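Local structure of (R)-specific enoyl-CoA hydratase (Aeromonas punctata, 1IQ6) at residues K16-A21 and A59-G64; S30-P35 and I52-L57; N34-H37 and A41-A44; V100-E105 and I109-T114; R115-T118 and A122-V125. The protein catalyses the hydration of short-chain (4-6 carbon) trans-2-enoyl-CoA to the corresponding (3R)-3-hydroxyacyl-CoA, working as a homodimer. All blocks are in the same frame, centred on the assembly; numbering follows the deposited sequence.

Contact 1. Residues K16-A21 and A59-G64; sequences KRFGAA and ASLFSG
Leu61 reaches from helix 55-68 to meet Lys16 of strand 11-17 and Phe18 in the loop that follows. From its CB, which heads toward the other segment, the leucine chain continues to CG, set anti to the carbonyl carbon (chi1 -72°). That branch point already touches the aromatic ring, with Leu61 CG 3.7 Å from Phe18 CZ. The two methyls then divide the work. Leu61 CD1 rests on Phe18 CE1 at 3.7 Å, while Leu61 CD2 takes Phe18 CZ at 3.7 Å and also reaches Lys16 CD at 4.0 Å. Phe18 comes from the opposite direction and meets Leu61 with CE1 and CZ, the methyl CD1 lying oblique to its ring. Lys16 offers the middle of an extended chain, its CG anti to the backbone N (chi1 -176°); the aliphatic part runs past the methyl and carries the amine onward. Lys16 NZ ends on the second subunit, hydrogen-bonded to Leu29 O and in a salt bridge with Glu31 of that chain. Leu29 of the second subunit also packs on Phe18 and Leu61, and Leu61 further leans on Val94 and Ala96 of strand 93-103. In this hotdog fold, where a curved antiparallel sheet wraps a central helix, the contact fastens the helix to strand 11-17, outermost in this chain's sheet, beside the dimer interface. Its chemistry is purely apolar across the two segments: methyls against ring carbons and methylenes, with the lysine's charge led away to the other subunit.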
# COMPACT_ATOMS: atom_id res chain seq x y z
N LYS B 16 15.50 -4.38 1.85
CA LYS B 16 14.97 -5.58 1.22
C LYS B 16 15.09 -5.53 -0.29
O LYS B 16 15.06 -4.45 -0.88
CB LYS B 16 13.51 -5.76 1.61
CG LYS B 16 12.90 -7.04 1.07
CD LYS B 16 11.57 -7.34 1.71
CE LYS B 16 11.06 -8.69 1.24
NZ LYS B 16 9.85 -9.12 1.98
N ARG B 17 15.21 -6.70 -0.90
CA ARG B 17 15.30 -6.81 -2.35
C ARG B 17 14.04 -7.50 -2.86
O ARG B 17 13.73 -8.62 -2.45
CB ARG B 17 16.52 -7.64 -2.76
CG ARG B 17 17.85 -6.94 -2.66
CD ARG B 17 18.99 -7.87 -3.07
NE ARG B 17 20.29 -7.23 -2.93
CZ ARG B 17 20.82 -6.38 -3.81
NH1 ARG B 17 22.00 -5.84 -3.58
NH2 ARG B 17 20.17 -6.09 -4.93
N PHE B 18 13.30 -6.83 -3.73
CA PHE B 18 12.11 -7.43 -4.30
C PHE B 18 12.51 -7.93 -5.68
O PHE B 18 12.72 -7.13 -6.60
CB PHE B 18 10.97 -6.42 -4.43
CG PHE B 18 10.37 -6.03 -3.11
CD1 PHE B 18 10.45 -4.71 -2.67
CD2 PHE B 18 9.69 -6.96 -2.33
CE1 PHE B 18 9.86 -4.33 -1.46
CE2 PHE B 18 9.10 -6.58 -1.12
CZ PHE B 18 9.19 -5.26 -0.69
N GLY B 19 12.64 -9.24 -5.81
CA GLY B 19 13.01 -9.84 -7.08
C GLY B 19 11.77 -10.30 -7.83
O GLY B 19 10.65 -10.05 -7.40
N ALA B 20 11.98 -10.99 -8.94
CA ALA B 20 10.88 -11.47 -9.77
C ALA B 20 9.82 -12.26 -9.02
O ALA B 20 8.62 -12.08 -9.26
CB ALA B 20 11.44 -12.32 -10.92
N ALA B 21 10.23 -13.15 -8.12
CA ALA B 21 9.28 -13.96 -7.37
C ALA B 21 8.39 -13.11 -6.48
O ALA B 21 7.18 -13.34 -6.39
CB ALA B 21 10.02 -15.00 -6.54
N ALA B 59 5.69 0.44 -0.85
CA ALA B 59 5.00 1.09 0.26
C ALA B 59 4.57 0.13 1.36
O ALA B 59 4.42 0.53 2.52
CB ALA B 59 3.80 1.86 -0.26
N SER B 60 4.37 -1.13 1.01
CA SER B 60 3.96 -2.12 2.00
C SER B 60 5.01 -2.35 3.09
O SER B 60 4.68 -2.82 4.18
CB SER B 60 3.62 -3.44 1.30
OG SER B 60 2.47 -3.29 0.48
N LEU B 61 6.26 -2.01 2.81
CA LEU B 61 7.32 -2.18 3.80
C LEU B 61 7.09 -1.30 5.02
O LEU B 61 7.57 -1.61 6.11
CB LEU B 61 8.69 -1.87 3.19
CG LEU B 61 9.21 -2.91 2.19
CD1 LEU B 61 10.55 -2.47 1.64
CD2 LEU B 61 9.34 -4.27 2.89
N PHE B 62 6.36 -0.20 4.84
CA PHE B 62 6.08 0.67 5.98
C PHE B 62 5.27 -0.09 7.02
O PHE B 62 5.47 0.06 8.22
CB PHE B 62 5.31 1.92 5.53
CG PHE B 62 6.08 2.81 4.58
CD1 PHE B 62 5.39 3.56 3.62
CD2 PHE B 62 7.47 2.90 4.63
CE1 PHE B 62 6.08 4.39 2.73
CE2 PHE B 62 8.17 3.72 3.74
CZ PHE B 62 7.47 4.47 2.79
N SER B 63 4.34 -0.93 6.54
CA SER B 63 3.50 -1.71 7.44
C SER B 63 4.39 -2.59 8.32
O SER B 63 4.14 -2.75 9.51
CB SER B 63 2.53 -2.58 6.63
OG SER B 63 1.42 -2.98 7.42
N GLY B 64 5.43 -3.16 7.72
CA GLY B 64 6.35 -4.00 8.46
C GLY B 64 7.10 -3.24 9.54
O GLY B 64 7.20 -3.69 10.68

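Contact 2. Residues S30-P35 and I52-L57; sequences SEDFNP and IVHGML
His54 and Asp32 carry this contact, one from the N-cap position just before helix 55-68, the other from the loop after helix 20-30. Hydrogen bonding comes first. His54 NE2 donates to the backbone oxygen Asp32 O at 3.0 Å, and the bond is nearly straight (171° at the hydrogen). The acceptor lies at the ring edge, practically in the imidazole plane, while the donor stands 19° from the carbonyl plane. Within the loop, Asp32 N donates to Ser30 OG at 3.1 Å, an ST turn, and Asn34 N donates to Asp32 OD1 at 3.0 Å, an Asx turn whose donor meets OD1 on the anti side, well out of the carboxylate plane. Van der Waals contact follows. The carboxylate approaches the histidine at its CD2 corner, Asp32 OD2 lying 3.4 Å from His54 CD2 and Asp32 CG 3.7 Å from the same atom, with the two planes almost perpendicular (89°). Setting Asp32 CG anti to its own nitrogen brings the group alongside the imidazole. Asp32 OD2 has its hydrogen-bond partner in Ser63 of the second subunit. The ring of His54 also stacks with that of His37 and meets Phe26 edge-to-face. Asp32 to Pro35, together with Gly55, belong by similarity to the binding site for (3R)-3-hydroxyacyl-CoA, so the contact probably lines that site, at the dimer interface. A buried imidazole thus spends its NE2 hydrogen on a main-chain carbonyl, which, with the His37 and Phe26 rings, helps fix its rotation and ties it to the Asp32 loop.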
# COMPACT_ATOMS: atom_id res chain seq x y z
N SER B 30 -2.52 -8.39 -5.51
CA SER B 30 -3.11 -7.11 -5.87
C SER B 30 -3.95 -7.12 -7.14
O SER B 30 -4.76 -6.23 -7.36
CB SER B 30 -2.00 -6.07 -6.06
OG SER B 30 -1.21 -6.41 -7.20
N GLU B 31 -3.75 -8.15 -7.96
CA GLU B 31 -4.43 -8.29 -9.24
C GLU B 31 -3.83 -7.31 -10.25
O GLU B 31 -4.40 -7.09 -11.33
CB GLU B 31 -5.94 -8.05 -9.11
CG GLU B 31 -6.65 -9.04 -8.18
CD GLU B 31 -6.60 -10.47 -8.70
OE1 GLU B 31 -6.79 -11.40 -7.88
OE2 GLU B 31 -6.37 -10.67 -9.92
N ASP B 32 -2.69 -6.72 -9.91
CA ASP B 32 -2.02 -5.76 -10.80
C ASP B 32 -0.93 -6.43 -11.63
O ASP B 32 0.22 -6.54 -11.20
CB ASP B 32 -1.40 -4.60 -10.02
CG ASP B 32 -0.76 -3.55 -10.93
OD1 ASP B 32 -0.79 -3.73 -12.16
OD2 ASP B 32 -0.23 -2.55 -10.41
N PHE B 33 -1.30 -6.87 -12.83
CA PHE B 33 -0.36 -7.52 -13.72
C PHE B 33 0.12 -6.56 -14.82
O PHE B 33 0.39 -6.98 -15.95
CB PHE B 33 -1.00 -8.76 -14.35
CG PHE B 33 -1.48 -9.77 -13.34
CD1 PHE B 33 -2.76 -9.67 -12.79
CD2 PHE B 33 -0.65 -10.79 -12.91
CE1 PHE B 33 -3.20 -10.58 -11.83
CE2 PHE B 33 -1.07 -11.71 -11.95
CZ PHE B 33 -2.35 -11.61 -11.41
N ASN B 34 0.21 -5.28 -14.48
CA ASN B 34 0.67 -4.26 -15.41
C ASN B 34 2.01 -4.75 -15.97
O ASN B 34 2.94 -5.03 -15.21
CB ASN B 34 0.86 -2.93 -14.67
CG ASN B 34 0.96 -1.73 -15.60
OD1 ASN B 34 1.22 -1.86 -16.79
ND2 ASN B 34 0.75 -0.53 -15.04
N PRO B 35 2.13 -4.87 -17.30
CA PRO B 35 3.38 -5.33 -17.92
C PRO B 35 4.62 -4.53 -17.54
O PRO B 35 5.75 -4.99 -17.73
CB PRO B 35 3.07 -5.29 -19.42
CG PRO B 35 1.97 -4.27 -19.53
CD PRO B 35 1.12 -4.57 -18.33
N ILE B 52 9.93 -2.66 -13.39
CA ILE B 52 10.03 -1.98 -12.10
C ILE B 52 9.10 -2.60 -11.07
O ILE B 52 8.08 -3.21 -11.41
CB ILE B 52 9.71 -0.47 -12.25
CG1 ILE B 52 8.27 -0.27 -12.73
CG2 ILE B 52 10.69 0.16 -13.23
CD1 ILE B 52 7.86 1.18 -12.81
N VAL B 53 9.47 -2.46 -9.80
CA VAL B 53 8.68 -2.99 -8.69
C VAL B 53 7.43 -2.13 -8.46
O VAL B 53 7.51 -0.90 -8.55
CB VAL B 53 9.52 -3.01 -7.39
CG1 VAL B 53 8.69 -3.50 -6.23
CG2 VAL B 53 10.75 -3.88 -7.59
N HIS B 54 6.30 -2.75 -8.16
CA HIS B 54 5.06 -2.00 -7.90
C HIS B 54 5.30 -1.00 -6.78
O HIS B 54 5.82 -1.36 -5.73
CB HIS B 54 3.94 -2.92 -7.41
CG HIS B 54 3.54 -3.98 -8.38
ND1 HIS B 54 4.35 -5.04 -8.70
CD2 HIS B 54 2.37 -4.19 -9.03
CE1 HIS B 54 3.70 -5.87 -9.50
NE2 HIS B 54 2.49 -5.37 -9.72
N GLY B 55 4.88 0.24 -6.99
CA GLY B 55 5.04 1.23 -5.95
C GLY B 55 4.31 0.81 -4.68
O GLY B 55 4.79 1.04 -3.57
N MET B 56 3.16 0.17 -4.84
CA MET B 56 2.41 -0.26 -3.67
C MET B 56 3.06 -1.44 -2.93
O MET B 56 2.72 -1.72 -1.77
CB MET B 56 0.95 -0.57 -4.04
CG MET B 56 0.10 0.68 -4.30
SD MET B 56 -0.06 1.82 -2.88
CE MET B 56 -1.40 1.03 -2.00
N LEU B 57 3.98 -2.14 -3.59
CA LEU B 57 4.69 -3.22 -2.92
C LEU B 57 5.78 -2.54 -2.08
O LEU B 57 6.00 -2.90 -0.93
CB LEU B 57 5.32 -4.19 -3.95
CG LEU B 57 6.23 -5.29 -3.37
CD1 LEU B 57 5.53 -6.03 -2.24
CD2 LEU B 57 6.61 -6.27 -4.49

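Contact 3. Residues N34-H37 and A41-A44; sequences NPLH and AFAA
Pro35 faces Phe42, and Leu36 lies beside Ala43, where the loop following helix 20-30 turns back on the short helix 40-44. The backbones come closest at Leu36 and Ala43, whose CA atoms stand 5.4 Å apart; between Pro35 CA and Phe42 CA the gap is 6.5 Å. A beta turn shapes the loop side, with His37 N donating to Asn34 O at 2.9 Å. From the helix, Phe42 sends its ring across the gap, CG set anti to the backbone nitrogen (chi1 178°). The proline lies over one face of this ring in a CH-pi contact: Pro35 CG is 3.7 Å from the centroid of the Phe42 ring, 18° off the normal, displaced a little toward the rim. Its neighbour Pro35 CB settles on the same ring at Phe42 CD2, 3.5 Å away. Leu36 approaches differently, from the edge and in the ring plane, with Leu36 CG 3.8 Å from Phe42 CE2. On the second subunit, Lys73 packs against Pro35 and Gly74 against Leu36. Asn34 to His37 are, by similarity, part of the (3R)-3-hydroxyacyl-CoA site. Proline ring on one face and leucine branch at the rim leave a contact made entirely of carbon, in which the slightly polarised C-H groups of proline meet the aromatic pi cloud and join the loop, probably part of the substrate site, to the next helix.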
# COMPACT_ATOMS: atom_id res chain seq x y z
N ASN B 34 0.21 -5.28 -14.48
CA ASN B 34 0.67 -4.26 -15.41
C ASN B 34 2.01 -4.75 -15.97
O ASN B 34 2.94 -5.03 -15.21
CB ASN B 34 0.86 -2.93 -14.67
CG ASN B 34 0.96 -1.73 -15.60
OD1 ASN B 34 1.22 -1.86 -16.79
ND2 ASN B 34 0.75 -0.53 -15.04
N PRO B 35 2.13 -4.87 -17.30
CA PRO B 35 3.38 -5.33 -17.92
C PRO B 35 4.62 -4.53 -17.54
O PRO B 35 5.75 -4.99 -17.73
CB PRO B 35 3.07 -5.29 -19.42
CG PRO B 35 1.97 -4.27 -19.53
CD PRO B 35 1.12 -4.57 -18.33
N LEU B 36 4.42 -3.32 -17.01
CA LEU B 36 5.53 -2.48 -16.58
C LEU B 36 6.34 -3.16 -15.49
O LEU B 36 7.53 -2.89 -15.31
CB LEU B 36 5.02 -1.13 -16.04
CG LEU B 36 4.56 -0.03 -17.00
CD1 LEU B 36 3.28 -0.43 -17.68
CD2 LEU B 36 4.35 1.25 -16.21
N HIS B 37 5.69 -4.07 -14.77
CA HIS B 37 6.33 -4.78 -13.67
C HIS B 37 6.83 -6.19 -14.00
O HIS B 37 7.46 -6.82 -13.15
CB HIS B 37 5.35 -4.90 -12.49
CG HIS B 37 4.69 -3.62 -12.11
ND1 HIS B 37 5.39 -2.50 -11.71
CD2 HIS B 37 3.38 -3.27 -12.07
CE1 HIS B 37 4.55 -1.52 -11.43
NE2 HIS B 37 3.32 -1.96 -11.64
N ALA B 41 10.38 -6.81 -22.61
CA ALA B 41 10.17 -6.28 -23.96
C ALA B 41 9.28 -5.04 -23.88
O ALA B 41 9.58 -4.01 -24.49
CB ALA B 41 9.52 -7.34 -24.85
N PHE B 42 8.19 -5.14 -23.11
CA PHE B 42 7.27 -4.02 -22.95
C PHE B 42 7.95 -2.89 -22.19
O PHE B 42 7.84 -1.72 -22.57
CB PHE B 42 6.03 -4.46 -22.16
CG PHE B 42 5.06 -3.34 -21.90
CD1 PHE B 42 4.22 -2.89 -22.91
CD2 PHE B 42 5.02 -2.70 -20.67
CE1 PHE B 42 3.35 -1.81 -22.69
CE2 PHE B 42 4.16 -1.63 -20.44
CZ PHE B 42 3.33 -1.18 -21.46
N ALA B 43 8.65 -3.25 -21.12
CA ALA B 43 9.36 -2.26 -20.31
C ALA B 43 10.37 -1.48 -21.13
O ALA B 43 10.57 -0.28 -20.92
CB ALA B 43 10.05 -2.96 -19.14
N ALA B 44 11.02 -2.16 -22.07
CA ALA B 44 12.03 -1.53 -22.91
C ALA B 44 11.46 -0.37 -23.73
O ALA B 44 12.19 0.56 -24.09
CB ALA B 44 12.65 -2.56 -23.84

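Contact 4. Residues V100-E105 and I109-T114; sequences VTALRE and IATLTT
Arg104 and Ile109 lie side by side and point the same way near the turn of this beta hairpin, Ile109 CD1 sitting over one face of the guanidinium, 3.9 Å from Arg104 NH2. A bend at chi3 (57°) lays the guanidinium alongside the isoleucine, against its CD1, and its NH1 end is paired with Asp106. On one face of the sheet Leu103 CD2 presses on Ala110 CB at a tight 3.5 Å, and Val100 CG2 meets Leu112 CD2 at 3.8 Å. Ala102 and Thr111 pair on the other face. Thr101 and Thr113 cross at about a right angle, Thr101 CG2 against Thr113 OG1 at 3.5 Å, and a water joins their hydroxyls. The strand segments 100-103 and 109-114 run antiparallel, 162° between their directions. Thr101 N donates to Thr111 O at 2.9 Å, while Ala102 N adds a weak bond to the same oxygen: a classic beta bulge. Thr111 N returns a bond to Ala102 O, also at 2.9 Å. Strand 93-103 is thereby joined to 109-117, which on its far side bonds to strand 123-132 through Ala110 and Leu112. Leu112 reaches Leu66 of the central helix 55-68, and Leu6 covers Val100, Leu103 and Ala110.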
# COMPACT_ATOMS: atom_id res chain seq x y z
N VAL B 100 9.35 9.07 13.91
CA VAL B 100 8.24 9.70 14.61
C VAL B 100 8.40 11.22 14.52
O VAL B 100 9.44 11.76 14.89
CB VAL B 100 8.21 9.31 16.10
CG1 VAL B 100 7.06 10.01 16.79
CG2 VAL B 100 8.08 7.79 16.23
N THR B 101 7.36 11.90 14.03
CA THR B 101 7.41 13.35 13.91
C THR B 101 6.43 14.06 14.84
O THR B 101 6.58 15.25 15.10
CB THR B 101 7.11 13.81 12.46
OG1 THR B 101 5.80 13.38 12.08
CG2 THR B 101 8.15 13.24 11.51
N ALA B 102 5.44 13.33 15.33
CA ALA B 102 4.46 13.93 16.23
C ALA B 102 3.72 12.89 17.06
O ALA B 102 3.44 11.79 16.60
CB ALA B 102 3.47 14.77 15.44
N LEU B 103 3.41 13.26 18.30
CA LEU B 103 2.68 12.38 19.21
C LEU B 103 1.55 13.19 19.83
O LEU B 103 1.79 14.08 20.65
CB LEU B 103 3.61 11.86 20.32
CG LEU B 103 4.73 10.90 19.90
CD1 LEU B 103 5.62 10.61 21.09
CD2 LEU B 103 4.12 9.62 19.36
N ARG B 104 0.32 12.89 19.44
CA ARG B 104 -0.83 13.61 19.97
C ARG B 104 -1.06 13.32 21.45
O ARG B 104 -0.73 12.24 21.94
CB ARG B 104 -2.08 13.26 19.16
CG ARG B 104 -2.09 13.93 17.80
CD ARG B 104 -3.21 13.43 16.91
NE ARG B 104 -4.53 13.60 17.50
CZ ARG B 104 -5.66 13.37 16.86
NH1 ARG B 104 -6.83 13.55 17.47
NH2 ARG B 104 -5.64 12.95 15.60
N GLU B 105 -1.62 14.29 22.15
CA GLU B 105 -1.88 14.12 23.58
C GLU B 105 -3.36 14.03 23.92
O GLU B 105 -3.72 13.82 25.08
CB GLU B 105 -1.21 15.24 24.37
CG GLU B 105 0.30 15.24 24.20
CD GLU B 105 1.02 16.08 25.24
OE1 GLU B 105 2.27 16.13 25.20
OE2 GLU B 105 0.34 16.67 26.10
N ILE B 109 -2.07 8.64 19.42
CA ILE B 109 -1.82 8.56 17.98
C ILE B 109 -0.46 9.17 17.65
O ILE B 109 -0.05 10.15 18.26
CB ILE B 109 -2.92 9.31 17.21
CG1 ILE B 109 -4.27 8.60 17.42
CG2 ILE B 109 -2.57 9.40 15.72
CD1 ILE B 109 -5.44 9.28 16.75
N ALA B 110 0.23 8.57 16.69
CA ALA B 110 1.54 9.06 16.28
C ALA B 110 1.57 9.28 14.78
O ALA B 110 0.88 8.60 14.02
CB ALA B 110 2.62 8.05 16.67
N THR B 111 2.35 10.27 14.37
CA THR B 111 2.52 10.54 12.95
C THR B 111 3.99 10.27 12.66
O THR B 111 4.87 10.63 13.45
CB THR B 111 2.18 12.00 12.59
OG1 THR B 111 0.80 12.24 12.87
CG2 THR B 111 2.45 12.26 11.11
N LEU B 112 4.27 9.61 11.54
CA LEU B 112 5.64 9.29 11.17
C LEU B 112 5.90 9.57 9.70
O LEU B 112 5.02 9.37 8.86
CB LEU B 112 5.94 7.80 11.43
CG LEU B 112 5.71 7.23 12.84
CD1 LEU B 112 4.29 6.71 12.94
CD2 LEU B 112 6.72 6.11 13.11
N THR B 113 7.10 10.04 9.39
CA THR B 113 7.47 10.27 8.00
C THR B 113 7.95 8.90 7.53
O THR B 113 8.71 8.22 8.22
CB THR B 113 8.58 11.33 7.88
OG1 THR B 113 7.99 12.63 8.08
CG2 THR B 113 9.24 11.29 6.51
N THR B 114 7.48 8.49 6.36
CA THR B 114 7.80 7.18 5.78
C THR B 114 8.45 7.35 4.42
O THR B 114 7.85 7.92 3.50
CB THR B 114 6.51 6.37 5.65
OG1 THR B 114 5.57 7.08 4.83
CG2 THR B 114 5.88 6.15 7.02
O HOH W 1 5.46 13.13 9.50
O HOH W 2 0.36 9.97 21.16

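Contact 5. Residues R115-T118 and A122-V125; sequences RIFT and ALAV
Over one face of the Phe117 ring sits a methyl of Leu123, a CH-pi contact across the beta hairpin of strands 109-117 and 123-132: Leu123 CD1 lies 4.1 Å from the ring centroid, 18° off the normal and offset toward the rim. The ring's nearer corner, Phe117 CD2, comes to 3.6 Å from Ala122 C, the aromatic group leaning obliquely on the backbone just before strand 123-132. With CG anti to the backbone nitrogen (chi1 -170°), the leucine branch is directed to this spot, and the same methyl also touches the aliphatic root of Arg115, with Leu123 CD1 3.8 Å from Arg115 CB. Ile116 and Val125 form the opposite face of the hairpin, side by side and pointing alike, Ile116 CB 3.8 Å from Val125 CB. There they meet the central helix of the hotdog fold, Ile116 at Phe62 and Val125 at Leu58, and Val125 also packs against Phe84, a residue assigned by similarity to the hydroxyacyl-CoA site. A classic beta bulge interrupts the pairing: Ala124 and Val125 both face Ile116, whose carbonyl oxygen accepts from Ala124 N at 2.8 Å and, on a longer bond, from Val125 N at 3.3 Å. Ile116 N in turn donates to Val125 O. Toward the turn, Thr118 N bonds to Ala122 O, and Thr118 CG2 approaches the methyl of Ala124. The threonine hydroxyl, swung between its own nitrogen and carbonyl carbon, completes a two-way link with Ala122: Ala122 N donates to Thr118 OG1 at 3.0 Å.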
# COMPACT_ATOMS: atom_id res chain seq x y z
N ARG B 115 9.67 6.84 4.28
CA ARG B 115 10.41 6.97 3.03
C ARG B 115 11.06 5.68 2.54
O ARG B 115 11.47 4.84 3.34
CB ARG B 115 11.51 8.03 3.20
CG ARG B 115 10.94 9.39 3.52
CD ARG B 115 11.98 10.47 3.73
NE ARG B 115 11.29 11.75 3.84
CZ ARG B 115 11.83 12.87 4.30
NH1 ARG B 115 11.10 13.98 4.35
NH2 ARG B 115 13.09 12.90 4.71
N ILE B 116 11.12 5.54 1.22
CA ILE B 116 11.77 4.39 0.59
C ILE B 116 12.88 4.99 -0.26
O ILE B 116 12.64 5.89 -1.07
CB ILE B 116 10.83 3.62 -0.37
CG1 ILE B 116 9.65 3.00 0.39
CG2 ILE B 116 11.64 2.52 -1.09
CD1 ILE B 116 10.04 1.89 1.35
N PHE B 117 14.11 4.51 -0.06
CA PHE B 117 15.25 4.97 -0.84
C PHE B 117 15.74 3.85 -1.74
O PHE B 117 15.73 2.68 -1.36
CB PHE B 117 16.41 5.42 0.07
CG PHE B 117 16.20 6.75 0.71
CD1 PHE B 117 15.56 6.85 1.94
CD2 PHE B 117 16.61 7.92 0.07
CE1 PHE B 117 15.33 8.10 2.53
CE2 PHE B 117 16.38 9.17 0.65
CZ PHE B 117 15.74 9.25 1.88
N THR B 118 16.17 4.22 -2.94
CA THR B 118 16.69 3.26 -3.90
C THR B 118 18.05 2.77 -3.44
O THR B 118 18.62 3.27 -2.48
CB THR B 118 16.88 3.88 -5.28
OG1 THR B 118 17.89 4.90 -5.20
CG2 THR B 118 15.57 4.50 -5.77
N ALA B 122 18.57 7.37 -3.56
CA ALA B 122 17.62 8.39 -4.00
C ALA B 122 16.21 8.09 -3.51
O ALA B 122 15.82 6.92 -3.40
CB ALA B 122 17.64 8.51 -5.52
N LEU B 123 15.45 9.14 -3.24
CA LEU B 123 14.09 8.99 -2.73
C LEU B 123 13.14 8.43 -3.78
O LEU B 123 12.93 9.04 -4.82
CB LEU B 123 13.57 10.34 -2.24
CG LEU B 123 12.26 10.31 -1.46
CD1 LEU B 123 12.42 9.49 -0.19
CD2 LEU B 123 11.85 11.74 -1.11
N ALA B 124 12.57 7.26 -3.50
CA ALA B 124 11.64 6.61 -4.43
C ALA B 124 10.18 6.80 -4.01
O ALA B 124 9.30 6.96 -4.86
CB ALA B 124 11.97 5.13 -4.53
N VAL B 125 9.93 6.77 -2.71
CA VAL B 125 8.58 6.93 -2.17
C VAL B 125 8.66 7.73 -0.88
O VAL B 125 9.55 7.52 -0.07
CB VAL B 125 7.94 5.56 -1.83
CG1 VAL B 125 6.49 5.75 -1.39
CG2 VAL B 125 8.03 4.62 -3.03

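From the N terminus, strand 11-17 opens contact 1, which closes only when the chain reaches helix 55-68. Contacts 2 and 3 both fall within that loop. They start from one place, sharing Asn34 and Pro35, but contact 3 closes early at helix 40-44 and contact 2 later at the start of helix 55-68; His37 and Ile52 probably bond between them. All three touch the second subunit. Contacts 4 and 5 follow in series, each closing a short hairpin, and hand over along strand 109-117. Phe62, on the helix used by contact 1, packs on Thr114 of contact 4 and reaches contact 5 too, joining central helix 55-68 to the sheet.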